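Local coordinates for periplasmic binding protein (Agrobacterium tumefaciens str. B6, PDB 5L9G) that binds the opine mannopine in the periplasm and probably hands it to an ABC transporter for import, at residues A[23-28]-A[267-272]; A[75-80]-A[91-96]; A[141-146]-A[153-158]; A[160-165]-A[222-227]. One frame throughout, in Å; residues are numbered along the deposited sequence.

Contact 1: residues A[23-28]-A[267-272]. With MO0 (mannopine), chain C.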
# COMPACT_ATOMS: atom_id res chain seq x y z
N VAL A 23 -19.95 -8.81 -11.22
CA VAL A 23 -19.45 -8.27 -9.95
C VAL A 23 -18.34 -7.30 -10.37
O VAL A 23 -17.50 -7.67 -11.20
CB VAL A 23 -18.91 -9.36 -8.98
CG1 VAL A 23 -18.18 -8.75 -7.79
CG2 VAL A 23 -20.02 -10.29 -8.51
N VAL A 24 -18.34 -6.07 -9.84
CA VAL A 24 -17.29 -5.10 -10.19
C VAL A 24 -16.24 -5.08 -9.08
O VAL A 24 -16.58 -4.83 -7.91
CB VAL A 24 -17.86 -3.68 -10.51
CG1 VAL A 24 -16.74 -2.71 -10.90
CG2 VAL A 24 -18.92 -3.74 -11.62
N ILE A 25 -14.97 -5.36 -9.44
CA ILE A 25 -13.85 -5.34 -8.48
C ILE A 25 -12.83 -4.27 -8.90
O ILE A 25 -12.52 -4.13 -10.09
CB ILE A 25 -13.26 -6.77 -8.28
CG1 ILE A 25 -12.18 -6.80 -7.16
CG2 ILE A 25 -12.76 -7.40 -9.61
CD1 ILE A 25 -12.06 -8.14 -6.51
N ALA A 26 -12.33 -3.50 -7.94
CA ALA A 26 -11.41 -2.43 -8.28
C ALA A 26 -10.17 -2.39 -7.39
O ALA A 26 -10.27 -2.50 -6.17
CB ALA A 26 -12.12 -1.08 -8.25
N SER A 27 -9.00 -2.22 -8.02
CA SER A 27 -7.76 -2.03 -7.27
C SER A 27 -7.06 -0.80 -7.89
O SER A 27 -7.74 0.03 -8.49
CB SER A 27 -6.92 -3.30 -7.20
OG SER A 27 -5.73 -3.16 -6.44
N SER A 28 -5.74 -0.68 -7.77
CA SER A 28 -5.03 0.52 -8.20
C SER A 28 -4.25 0.41 -9.53
O SER A 28 -3.42 1.28 -9.81
CB SER A 28 -4.12 1.02 -7.08
OG SER A 28 -3.00 0.16 -6.95
N MET A 267 -19.76 -11.05 -1.85
CA MET A 267 -19.41 -11.71 -0.59
C MET A 267 -18.84 -13.12 -0.86
O MET A 267 -17.78 -13.46 -0.32
CB MET A 267 -20.64 -11.76 0.35
CG MET A 267 -20.29 -11.85 1.81
SD MET A 267 -19.68 -10.30 2.54
CE MET A 267 -21.20 -9.48 2.87
N ARG A 268 -19.50 -13.90 -1.74
CA ARG A 268 -19.08 -15.26 -2.12
C ARG A 268 -17.73 -15.20 -2.82
O ARG A 268 -16.86 -16.04 -2.56
CB ARG A 268 -20.10 -15.92 -3.08
CG ARG A 268 -21.47 -16.20 -2.51
CD ARG A 268 -22.17 -17.35 -3.24
NE ARG A 268 -22.30 -17.11 -4.68
CZ ARG A 268 -21.84 -17.92 -5.63
NH1 ARG A 268 -21.19 -19.04 -5.30
NH2 ARG A 268 -22.02 -17.64 -6.91
N PHE A 269 -17.55 -14.21 -3.71
CA PHE A 269 -16.33 -14.01 -4.50
C PHE A 269 -15.14 -13.68 -3.59
O PHE A 269 -14.09 -14.33 -3.68
CB PHE A 269 -16.59 -12.91 -5.55
CG PHE A 269 -15.55 -12.73 -6.64
CD1 PHE A 269 -14.73 -13.79 -7.03
CD2 PHE A 269 -15.45 -11.54 -7.34
CE1 PHE A 269 -13.80 -13.64 -8.07
CE2 PHE A 269 -14.51 -11.38 -8.37
CZ PHE A 269 -13.69 -12.43 -8.73
N LEU A 270 -15.35 -12.76 -2.63
CA LEU A 270 -14.34 -12.39 -1.63
C LEU A 270 -13.96 -13.57 -0.74
O LEU A 270 -12.77 -13.76 -0.48
CB LEU A 270 -14.81 -11.18 -0.80
CG LEU A 270 -13.87 -10.72 0.34
CD1 LEU A 270 -12.46 -10.44 -0.16
CD2 LEU A 270 -14.45 -9.54 1.07
N LYS A 271 -14.94 -14.39 -0.30
CA LYS A 271 -14.67 -15.57 0.53
C LYS A 271 -13.77 -16.55 -0.26
O LYS A 271 -12.72 -16.97 0.24
CB LYS A 271 -15.98 -16.27 0.97
CG LYS A 271 -15.77 -17.43 1.94
CD LYS A 271 -17.08 -17.92 2.57
CE LYS A 271 -16.81 -18.94 3.65
NZ LYS A 271 -17.89 -18.99 4.67
N GLU A 272 -14.16 -16.83 -1.51
CA GLU A 272 -13.40 -17.73 -2.38
C GLU A 272 -11.97 -17.23 -2.64
O GLU A 272 -11.03 -17.98 -2.40
CB GLU A 272 -14.15 -17.97 -3.71
CG GLU A 272 -13.61 -19.11 -4.57
CD GLU A 272 -13.69 -20.52 -4.00
OE1 GLU A 272 -14.53 -20.76 -3.11
OE2 GLU A 272 -12.93 -21.39 -4.47
OAB MO0 C . -6.98 2.47 0.18
CAF MO0 C . -6.93 3.04 -1.11
CAG MO0 C . -5.54 3.05 -1.71
OAC MO0 C . -4.88 4.21 -1.34
CAH MO0 C . -4.74 1.79 -1.48
OAM MO0 C . -5.42 0.67 -1.91
CAI MO0 C . -3.32 1.80 -2.02
OAD MO0 C . -3.31 1.94 -3.41
CAJ MO0 C . -2.51 0.62 -1.55
OAE MO0 C . -2.47 0.62 -0.16
CAK MO0 C . -1.11 0.52 -2.16
N MO0 C . -0.91 -0.83 -2.70
CA MO0 C . 0.49 -1.10 -3.10
C MO0 C . 0.63 -1.02 -4.60
O MO0 C . -0.34 -0.62 -5.28
CB MO0 C . 1.02 -2.41 -2.57
CG MO0 C . 0.50 -3.60 -3.35
CD MO0 C . 0.58 -4.88 -2.59
OE1 MO0 C . 1.65 -5.74 -2.87
NE2 MO0 C . -0.25 -5.23 -1.73
OXT MO0 C . 1.73 -1.28 -5.18

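Contact 2: residues A[75-80]-A[91-96]. With MO0 (mannopine), chain C.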
# COMPACT_ATOMS: atom_id res chain seq x y z
N ASP A 75 -18.44 -3.14 -6.50
CA ASP A 75 -18.85 -4.12 -5.50
C ASP A 75 -17.71 -4.30 -4.50
O ASP A 75 -17.85 -3.91 -3.33
CB ASP A 75 -19.23 -5.46 -6.14
CG ASP A 75 -20.53 -5.40 -6.92
OD1 ASP A 75 -21.55 -5.02 -6.33
OD2 ASP A 75 -20.50 -5.62 -8.12
N ILE A 76 -16.58 -4.84 -4.96
CA ILE A 76 -15.38 -5.04 -4.13
C ILE A 76 -14.35 -3.96 -4.43
O ILE A 76 -14.02 -3.70 -5.59
CB ILE A 76 -14.78 -6.47 -4.34
CG1 ILE A 76 -15.82 -7.58 -4.05
CG2 ILE A 76 -13.46 -6.65 -3.52
CD1 ILE A 76 -15.47 -8.96 -4.60
N ILE A 77 -13.79 -3.37 -3.36
CA ILE A 77 -12.70 -2.41 -3.49
C ILE A 77 -11.50 -2.91 -2.72
O ILE A 77 -11.65 -3.43 -1.60
CB ILE A 77 -13.09 -0.96 -3.06
CG1 ILE A 77 -13.71 -0.91 -1.63
CG2 ILE A 77 -14.00 -0.31 -4.11
CD1 ILE A 77 -13.89 0.51 -1.03
N GLN A 78 -10.32 -2.78 -3.34
CA GLN A 78 -9.08 -3.12 -2.65
C GLN A 78 -8.61 -1.81 -2.03
O GLN A 78 -8.37 -0.84 -2.74
CB GLN A 78 -8.04 -3.71 -3.61
CG GLN A 78 -6.74 -4.10 -2.91
CD GLN A 78 -5.81 -2.92 -2.84
OE1 GLN A 78 -5.37 -2.41 -3.87
NE2 GLN A 78 -5.57 -2.39 -1.65
N ILE A 79 -8.50 -1.79 -0.70
CA ILE A 79 -8.04 -0.61 0.04
C ILE A 79 -6.87 -0.96 0.96
O ILE A 79 -6.60 -2.14 1.20
CB ILE A 79 -9.21 0.07 0.83
CG1 ILE A 79 -9.85 -0.90 1.87
CG2 ILE A 79 -10.26 0.68 -0.14
CD1 ILE A 79 -10.76 -0.21 2.97
N GLY A 80 -6.20 0.07 1.48
CA GLY A 80 -5.13 -0.12 2.45
C GLY A 80 -5.76 -0.24 3.84
O GLY A 80 -6.80 0.39 4.11
N GLY A 91 -19.34 5.59 6.41
CA GLY A 91 -20.42 4.73 5.93
C GLY A 91 -20.22 4.25 4.50
O GLY A 91 -21.20 4.05 3.78
N VAL A 92 -18.96 4.05 4.10
CA VAL A 92 -18.60 3.62 2.73
C VAL A 92 -18.54 2.09 2.60
O VAL A 92 -18.64 1.56 1.49
CB VAL A 92 -17.29 4.34 2.28
CG1 VAL A 92 -16.84 3.92 0.89
CG2 VAL A 92 -17.48 5.85 2.34
N LEU A 93 -18.42 1.37 3.73
CA LEU A 93 -18.23 -0.08 3.70
C LEU A 93 -19.38 -0.91 4.23
O LEU A 93 -19.98 -0.58 5.25
CB LEU A 93 -16.93 -0.43 4.47
CG LEU A 93 -15.63 0.31 4.07
CD1 LEU A 93 -14.43 -0.22 4.85
CD2 LEU A 93 -15.35 0.18 2.54
N GLU A 94 -19.66 -2.03 3.54
CA GLU A 94 -20.64 -3.03 3.98
C GLU A 94 -19.97 -3.85 5.08
O GLU A 94 -18.76 -4.08 5.01
CB GLU A 94 -20.97 -4.00 2.84
CG GLU A 94 -22.01 -3.49 1.85
CD GLU A 94 -23.45 -3.38 2.31
OE1 GLU A 94 -24.24 -2.74 1.57
OE2 GLU A 94 -23.80 -3.92 3.38
N LYS A 95 -20.76 -4.30 6.08
CA LYS A 95 -20.23 -5.19 7.12
C LYS A 95 -20.15 -6.57 6.46
O LYS A 95 -21.10 -6.97 5.76
CB LYS A 95 -21.14 -5.22 8.37
CG LYS A 95 -20.55 -4.49 9.56
CD LYS A 95 -20.94 -3.01 9.55
CE LYS A 95 -20.24 -2.20 10.62
NZ LYS A 95 -20.26 -0.76 10.28
N LEU A 96 -19.03 -7.27 6.60
CA LEU A 96 -18.85 -8.58 5.98
C LEU A 96 -19.53 -9.70 6.78
O LEU A 96 -19.71 -9.55 7.99
CB LEU A 96 -17.35 -8.88 5.77
CG LEU A 96 -16.61 -7.91 4.83
CD1 LEU A 96 -15.12 -8.19 4.82
CD2 LEU A 96 -17.13 -8.00 3.39
OAB MO0 C . -6.98 2.47 0.18
CAF MO0 C . -6.93 3.04 -1.11
CAG MO0 C . -5.54 3.05 -1.71
OAC MO0 C . -4.88 4.21 -1.34
CAH MO0 C . -4.74 1.79 -1.48
OAM MO0 C . -5.42 0.67 -1.91
CAI MO0 C . -3.32 1.80 -2.02
OAD MO0 C . -3.31 1.94 -3.41
CAJ MO0 C . -2.51 0.62 -1.55
OAE MO0 C . -2.47 0.62 -0.16
CAK MO0 C . -1.11 0.52 -2.16
N MO0 C . -0.91 -0.83 -2.70
CA MO0 C . 0.49 -1.10 -3.10
C MO0 C . 0.63 -1.02 -4.60
O MO0 C . -0.34 -0.62 -5.28
CB MO0 C . 1.02 -2.41 -2.57
CG MO0 C . 0.50 -3.60 -3.35
CD MO0 C . 0.58 -4.88 -2.59
OE1 MO0 C . 1.65 -5.74 -2.87
NE2 MO0 C . -0.25 -5.23 -1.73
OXT MO0 C . 1.73 -1.28 -5.18

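Contact 3: residues A[141-146]-A[153-158]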
# COMPACT_ATOMS: atom_id res chain seq x y z
N ALA A 141 16.54 9.62 7.15
CA ALA A 141 17.40 10.78 7.41
C ALA A 141 18.16 11.09 6.10
O ALA A 141 18.16 12.24 5.65
CB ALA A 141 18.38 10.48 8.56
N ASP A 142 18.71 10.05 5.43
CA ASP A 142 19.44 10.18 4.16
C ASP A 142 18.52 10.71 3.06
O ASP A 142 18.92 11.59 2.31
CB ASP A 142 20.02 8.83 3.71
CG ASP A 142 21.24 8.31 4.45
OD1 ASP A 142 21.85 9.10 5.22
OD2 ASP A 142 21.64 7.14 4.18
N PHE A 143 17.29 10.16 2.96
CA PHE A 143 16.33 10.57 1.94
C PHE A 143 16.06 12.08 2.04
O PHE A 143 15.99 12.77 1.02
CB PHE A 143 15.02 9.80 2.11
CG PHE A 143 14.07 9.99 0.94
CD1 PHE A 143 13.14 11.03 0.93
CD2 PHE A 143 14.11 9.13 -0.15
CE1 PHE A 143 12.27 11.21 -0.15
CE2 PHE A 143 13.22 9.29 -1.22
CZ PHE A 143 12.33 10.35 -1.23
N PHE A 144 15.95 12.60 3.28
CA PHE A 144 15.62 14.02 3.50
C PHE A 144 16.85 14.91 3.49
O PHE A 144 16.72 16.14 3.58
CB PHE A 144 14.82 14.17 4.82
CG PHE A 144 13.35 13.81 4.71
CD1 PHE A 144 12.95 12.48 4.50
CD2 PHE A 144 12.37 14.77 4.88
CE1 PHE A 144 11.60 12.14 4.41
CE2 PHE A 144 11.01 14.43 4.82
CZ PHE A 144 10.63 13.12 4.56
N ASP A 145 18.04 14.32 3.35
CA ASP A 145 19.31 15.07 3.39
C ASP A 145 19.73 15.51 1.99
O ASP A 145 20.49 14.82 1.31
CB ASP A 145 20.40 14.25 4.08
CG ASP A 145 21.63 15.07 4.48
OD1 ASP A 145 21.83 16.16 3.89
OD2 ASP A 145 22.40 14.61 5.35
N VAL A 146 19.27 16.71 1.59
CA VAL A 146 19.51 17.28 0.26
C VAL A 146 20.98 17.74 0.10
O VAL A 146 21.49 17.80 -1.02
CB VAL A 146 18.47 18.38 -0.09
CG1 VAL A 146 18.70 18.96 -1.48
CG2 VAL A 146 17.05 17.82 0.02
N ARG A 153 13.61 14.21 -5.67
CA ARG A 153 12.82 13.28 -4.86
C ARG A 153 11.41 13.11 -5.44
O ARG A 153 10.86 14.05 -6.02
CB ARG A 153 12.66 13.84 -3.44
CG ARG A 153 13.81 13.46 -2.48
CD ARG A 153 14.87 14.51 -2.40
NE ARG A 153 15.88 14.17 -1.39
CZ ARG A 153 17.18 14.36 -1.56
NH1 ARG A 153 18.04 13.99 -0.62
NH2 ARG A 153 17.64 14.90 -2.69
N ALA A 154 10.81 11.93 -5.23
CA ALA A 154 9.42 11.70 -5.58
C ALA A 154 8.73 11.06 -4.38
O ALA A 154 9.27 10.12 -3.78
CB ALA A 154 9.28 10.85 -6.82
N LEU A 155 7.57 11.60 -4.00
CA LEU A 155 6.80 11.10 -2.87
C LEU A 155 5.37 10.92 -3.35
O LEU A 155 4.99 11.48 -4.37
CB LEU A 155 6.80 12.12 -1.71
CG LEU A 155 8.02 12.18 -0.79
CD1 LEU A 155 9.18 12.81 -1.48
CD2 LEU A 155 7.71 13.06 0.45
N TRP A 156 4.58 10.13 -2.62
CA TRP A 156 3.18 9.87 -2.96
C TRP A 156 2.34 11.15 -2.78
O TRP A 156 2.67 12.00 -1.94
CB TRP A 156 2.64 8.79 -2.01
CG TRP A 156 1.35 8.12 -2.43
CD1 TRP A 156 0.78 8.11 -3.67
CD2 TRP A 156 0.50 7.33 -1.59
NE1 TRP A 156 -0.39 7.38 -3.65
CE2 TRP A 156 -0.56 6.86 -2.39
CE3 TRP A 156 0.56 6.94 -0.23
CZ2 TRP A 156 -1.58 6.04 -1.88
CZ3 TRP A 156 -0.45 6.13 0.27
CH2 TRP A 156 -1.51 5.71 -0.54
N ASN A 157 1.24 11.29 -3.54
CA ASN A 157 0.37 12.45 -3.35
C ASN A 157 -0.68 12.19 -2.25
O ASN A 157 -1.59 13.00 -2.06
CB ASN A 157 -0.30 12.90 -4.68
CG ASN A 157 -1.38 11.97 -5.13
OD1 ASN A 157 -1.36 10.77 -4.81
ND2 ASN A 157 -2.38 12.50 -5.83
N GLN A 158 -0.59 11.02 -1.58
CA GLN A 158 -1.46 10.67 -0.44
C GLN A 158 -0.54 10.47 0.78
O GLN A 158 0.64 10.16 0.59
CB GLN A 158 -2.35 9.47 -0.74
CG GLN A 158 -3.37 9.76 -1.83
CD GLN A 158 -4.29 8.60 -2.04
OE1 GLN A 158 -4.30 7.96 -3.10
NE2 GLN A 158 -5.06 8.31 -1.03

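Contact 4: residues A[160-165]-A[222-227]. With MO0 (mannopine), chain C.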
# COMPACT_ATOMS: atom_id res chain seq x y z
N ILE A 160 -0.37 8.35 3.74
CA ILE A 160 0.03 7.12 4.47
C ILE A 160 1.46 6.70 4.10
O ILE A 160 1.76 6.46 2.94
CB ILE A 160 -0.99 5.96 4.36
CG1 ILE A 160 -2.34 6.39 5.02
CG2 ILE A 160 -0.43 4.68 5.03
CD1 ILE A 160 -3.56 5.53 4.64
N GLY A 161 2.34 6.68 5.10
CA GLY A 161 3.75 6.35 4.92
C GLY A 161 4.61 7.59 4.74
O GLY A 161 5.79 7.57 5.08
N MET A 162 4.02 8.70 4.25
CA MET A 162 4.73 9.97 4.01
C MET A 162 4.92 10.79 5.29
O MET A 162 6.01 11.33 5.51
CB MET A 162 4.03 10.80 2.90
CG MET A 162 3.72 9.99 1.63
SD MET A 162 5.24 9.38 0.80
CE MET A 162 4.97 7.64 0.84
N ILE A 163 3.88 10.89 6.13
CA ILE A 163 3.95 11.60 7.42
C ILE A 163 4.98 10.88 8.32
O ILE A 163 5.83 11.52 8.93
CB ILE A 163 2.56 11.69 8.13
CG1 ILE A 163 1.46 12.33 7.21
CG2 ILE A 163 2.65 12.40 9.50
CD1 ILE A 163 1.66 13.80 6.75
N GLU A 164 4.88 9.54 8.38
CA GLU A 164 5.77 8.70 9.18
C GLU A 164 7.21 8.80 8.71
O GLU A 164 8.12 8.78 9.55
CB GLU A 164 5.30 7.24 9.17
CG GLU A 164 3.91 7.00 9.74
CD GLU A 164 2.80 6.95 8.69
OE1 GLU A 164 1.85 6.15 8.86
OE2 GLU A 164 2.87 7.73 7.71
N ALA A 165 7.42 8.94 7.36
CA ALA A 165 8.76 9.08 6.75
C ALA A 165 9.44 10.32 7.34
O ALA A 165 10.60 10.25 7.73
CB ALA A 165 8.66 9.20 5.23
N MET A 222 15.62 9.64 -6.37
CA MET A 222 15.21 8.78 -5.26
C MET A 222 13.71 8.91 -5.10
O MET A 222 13.14 9.93 -5.50
CB MET A 222 15.96 9.09 -3.96
CG MET A 222 15.77 10.53 -3.48
SD MET A 222 16.69 10.79 -1.94
CE MET A 222 18.39 11.07 -2.56
N ILE A 223 13.07 7.88 -4.54
CA ILE A 223 11.60 7.84 -4.45
C ILE A 223 11.20 6.98 -3.28
O ILE A 223 11.84 5.97 -2.99
CB ILE A 223 10.99 7.29 -5.80
CG1 ILE A 223 9.45 7.22 -5.80
CG2 ILE A 223 11.58 5.90 -6.21
CD1 ILE A 223 8.85 6.93 -7.19
N ILE A 224 10.11 7.38 -2.62
CA ILE A 224 9.47 6.53 -1.63
C ILE A 224 8.24 5.97 -2.33
O ILE A 224 7.32 6.73 -2.69
CB ILE A 224 9.10 7.22 -0.30
CG1 ILE A 224 10.35 7.80 0.41
CG2 ILE A 224 8.38 6.19 0.62
CD1 ILE A 224 10.04 8.84 1.50
N THR A 225 8.22 4.66 -2.55
CA THR A 225 7.07 4.00 -3.18
C THR A 225 7.01 2.52 -2.72
O THR A 225 7.77 2.10 -1.84
CB THR A 225 7.03 4.22 -4.73
OG1 THR A 225 5.77 3.79 -5.27
CG2 THR A 225 8.19 3.52 -5.46
N TRP A 226 6.10 1.77 -3.31
CA TRP A 226 5.81 0.39 -2.92
C TRP A 226 6.79 -0.61 -3.55
O TRP A 226 7.12 -0.50 -4.73
CB TRP A 226 4.32 0.09 -3.22
CG TRP A 226 3.43 1.14 -2.57
CD1 TRP A 226 3.44 1.51 -1.26
CD2 TRP A 226 2.38 1.89 -3.20
NE1 TRP A 226 2.48 2.48 -1.03
CE2 TRP A 226 1.79 2.71 -2.20
CE3 TRP A 226 1.88 1.97 -4.51
CZ2 TRP A 226 0.76 3.61 -2.47
CZ3 TRP A 226 0.78 2.79 -4.77
CH2 TRP A 226 0.24 3.60 -3.76
N GLY A 227 7.28 -1.53 -2.72
CA GLY A 227 8.30 -2.52 -3.07
C GLY A 227 8.05 -3.30 -4.35
O GLY A 227 8.98 -3.55 -5.12
OAB MO0 C . -6.98 2.47 0.18
CAF MO0 C . -6.93 3.04 -1.11
CAG MO0 C . -5.54 3.05 -1.71
OAC MO0 C . -4.88 4.21 -1.34
CAH MO0 C . -4.74 1.79 -1.48
OAM MO0 C . -5.42 0.67 -1.91
CAI MO0 C . -3.32 1.80 -2.02
OAD MO0 C . -3.31 1.94 -3.41
CAJ MO0 C . -2.51 0.62 -1.55
OAE MO0 C . -2.47 0.62 -0.16
CAK MO0 C . -1.11 0.52 -2.16
N MO0 C . -0.91 -0.83 -2.70
CA MO0 C . 0.49 -1.10 -3.10
C MO0 C . 0.63 -1.02 -4.60
O MO0 C . -0.34 -0.62 -5.28
CB MO0 C . 1.02 -2.41 -2.57
CG MO0 C . 0.50 -3.60 -3.35
CD MO0 C . 0.58 -4.88 -2.59
OE1 MO0 C . 1.65 -5.74 -2.87
NE2 MO0 C . -0.25 -5.23 -1.73
OXT MO0 C . 1.73 -1.28 -5.18
O HOH W 1 2.20 4.06 1.55

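Contact 1: residues A[23-28]-A[267-272]
With CG of Phe269 anti to the backbone N (chi1 -168°), the ring leaves helix 263-273 and reaches the strand 23-27 side of the helix-sheet interface, where Val23 CG1 meets it. Val23 holds CG1 anti to its own N as well (chi1 170°), which points this methyl at the helix while CG2 lies anti to the carbonyl carbon. CG1 comes to 3.9 Å from CD2 of Phe269, at the edge of the ring and near its plane, the two side chains crossing obliquely. Two residues along the strand, Ile25 brings its terminal methyl to the same ring: CD1 lies 4.5 Å from CE2 of Phe269 in an oblique approach, a looser touch than that of Val23. Val24, between them, points away and is hydrogen-bonded through its backbone to Asp75 and Ile76, at the start of the neighbouring strand. Ala45 and Ile50 also pack on Phe269, while Trp41 and Met273 close round Ile25, and Ala265 and Ala266 line Val23. Farther along, Ser27 OG is hydrogen-bonded to Gln78 and Gln36, and just past the strand OG of Ser28 stands 3.2 Å from the carboxylate oxygen O of mannopine. The strand and the residue after it therefore run from a hydrocarbon interior to the ligand pocket. Between strand and helix no hydrogen bond forms; all three touching residues are buried, and the helix is held against the sheet by dispersion and the exclusion of water, with a single aromatic ring serving two aliphatic side chains.

Contact 2: residues A[75-80]-A[91-96]
Leu93 reaches across to strand 76-80 and divides its two methyls between Ile77 and Ile79. From CB the chain passes to CG, placed anti to the carbonyl carbon (chi1 -53°), and there it forks. The CD2 branch ends 3.9 Å from CD1 of Ile77, the two side chains meeting at a slant. The CD1 branch meets Ile79 tip to tip, its carbon 4.1 Å from CD1 of that residue. Both isoleucines carry CG1 between the backbone N and the carbonyl carbon, a shared bend that aims both terminal methyls at the same leucine. Ala255 and Ala63 add to the packing from strand 240-256 and helix 61-69. Gln78, between the isoleucines, takes part in the ligand site instead: its NE2 gives a weak hydrogen bond of 3.1 Å to OAM of mannopine, while OE1 is held by Trp32 among others. The end of the strand binds more firmly, Gly80 N donating to OAB of the ligand over 2.8 Å at 163°. Segment 91-96 follows helix 84-89, which ends in a Schellman motif at Gly91 with its positive phi. Apolar packing behind a central strand whose C-terminal end offers the backbone N-H of Gly80 to the ligand is the arrangement expected of an alpha/beta lobe in a periplasmic binding protein, with the pocket at the strand ends.

Contact 3: residues A[141-146]-A[153-158]
Arg153, on strand 153-156 of the second alpha/beta lobe, reaches to Phe143 of helix 140-144 and grips one carbonyl oxygen side-on. Its NE donates to Phe143 O over 2.8 Å, almost in line with the C=O bond, and NH1 donates to the same oxygen over 2.9 Å from above the carbonyl plane, 48° out of it. The oxygen stays within 6° of the guanidinium plane, so the two N-H groups share it as a fork. Asp145 O lies at the guanidinium edge too, 3.2 Å from NH1. Over one face of the group sits CG2 of Val146, 3.8 Å from CZ. The aliphatic part of the arginine, bent at chi2, rests against the Phe143 ring, its CG 3.6 Å from CE1, and Leu155 joins from the next inward-facing position of the strand. Ring and guanidinium planes stand 72° apart, and the charge is too distant from the ring for more than a weak attraction. Further out, NH2 is taken up by the carbonyls of Phe149 and Gly151, in the loop joining the helix to the strand, so main-chain oxygens take up NE, NH1 and NH2. Leu197 of helix 184-197 backs Arg153 and Val146, and Met222 and Ile224 flank Phe143. At the inner end of this packing CD1 of Leu155 lies in the plane of the Phe143 ring, at its edge, 3.7 Å from CE1.

Contact 4: residues A[160-165]-A[222-227]
The start of helix 162-169 packs here on strand 222-226, a central strand of the second alpha/beta lobe that leads into the mannopine pocket. Ile224 divides its branches between two helix residues: CG2 meets CE of Met162 at 3.7 Å, and CD1 meets CB of Ala165 at 4.0 Å. Met162 bends at chi2 and chi3 (-63° and 120°), which swings its methyl round to slide past the isoleucine. Gly161 fills the N-cap position with positive phi, and its N donates to OE2 of Glu164 at 2.9 Å, meeting it from above the carboxylate plane; OE1 of Glu164 is held by Tyr178 and Trp327. At the end of the strand a water links the segments, donating a hydrogen bond to Ile160 O and accepting one from NE1 of Trp226 at 3.0 Å. The bound mannopine lies over one face of the Trp226 indole, CAK 3.5 Å above the ring plane and towards its rim, while Trp156, Trp205 and Tyr121 meet the indole edge-to-face. Apolar packing thus joins the helix start to the strand, and the water, in the plane of the ring, probably helps to fix the rotation of the indole that the ligand rests on.

All four contacts are buried and reach one mixed sheet, but they lie on opposite sides of the chain's centre: contacts 1 and 2 together, contacts 3 and 4 together. Strands 23-27 and 76-80 are neighbours, parallel in the sheet; strands 153-156 and 222-226 are likewise neighbours, paired by backbone bonds of Ala154. Contacts 1 and 2 are purely apolar across their segments, contact 4 adds a bridging water, and contact 3, which includes partly exposed Val146, relies on a charged group gripping one carbonyl oxygen. Each contact has a residue in the mannopine pocket, at or just past a strand end, contact 3 through Trp156, which places the ligand between the two pairs.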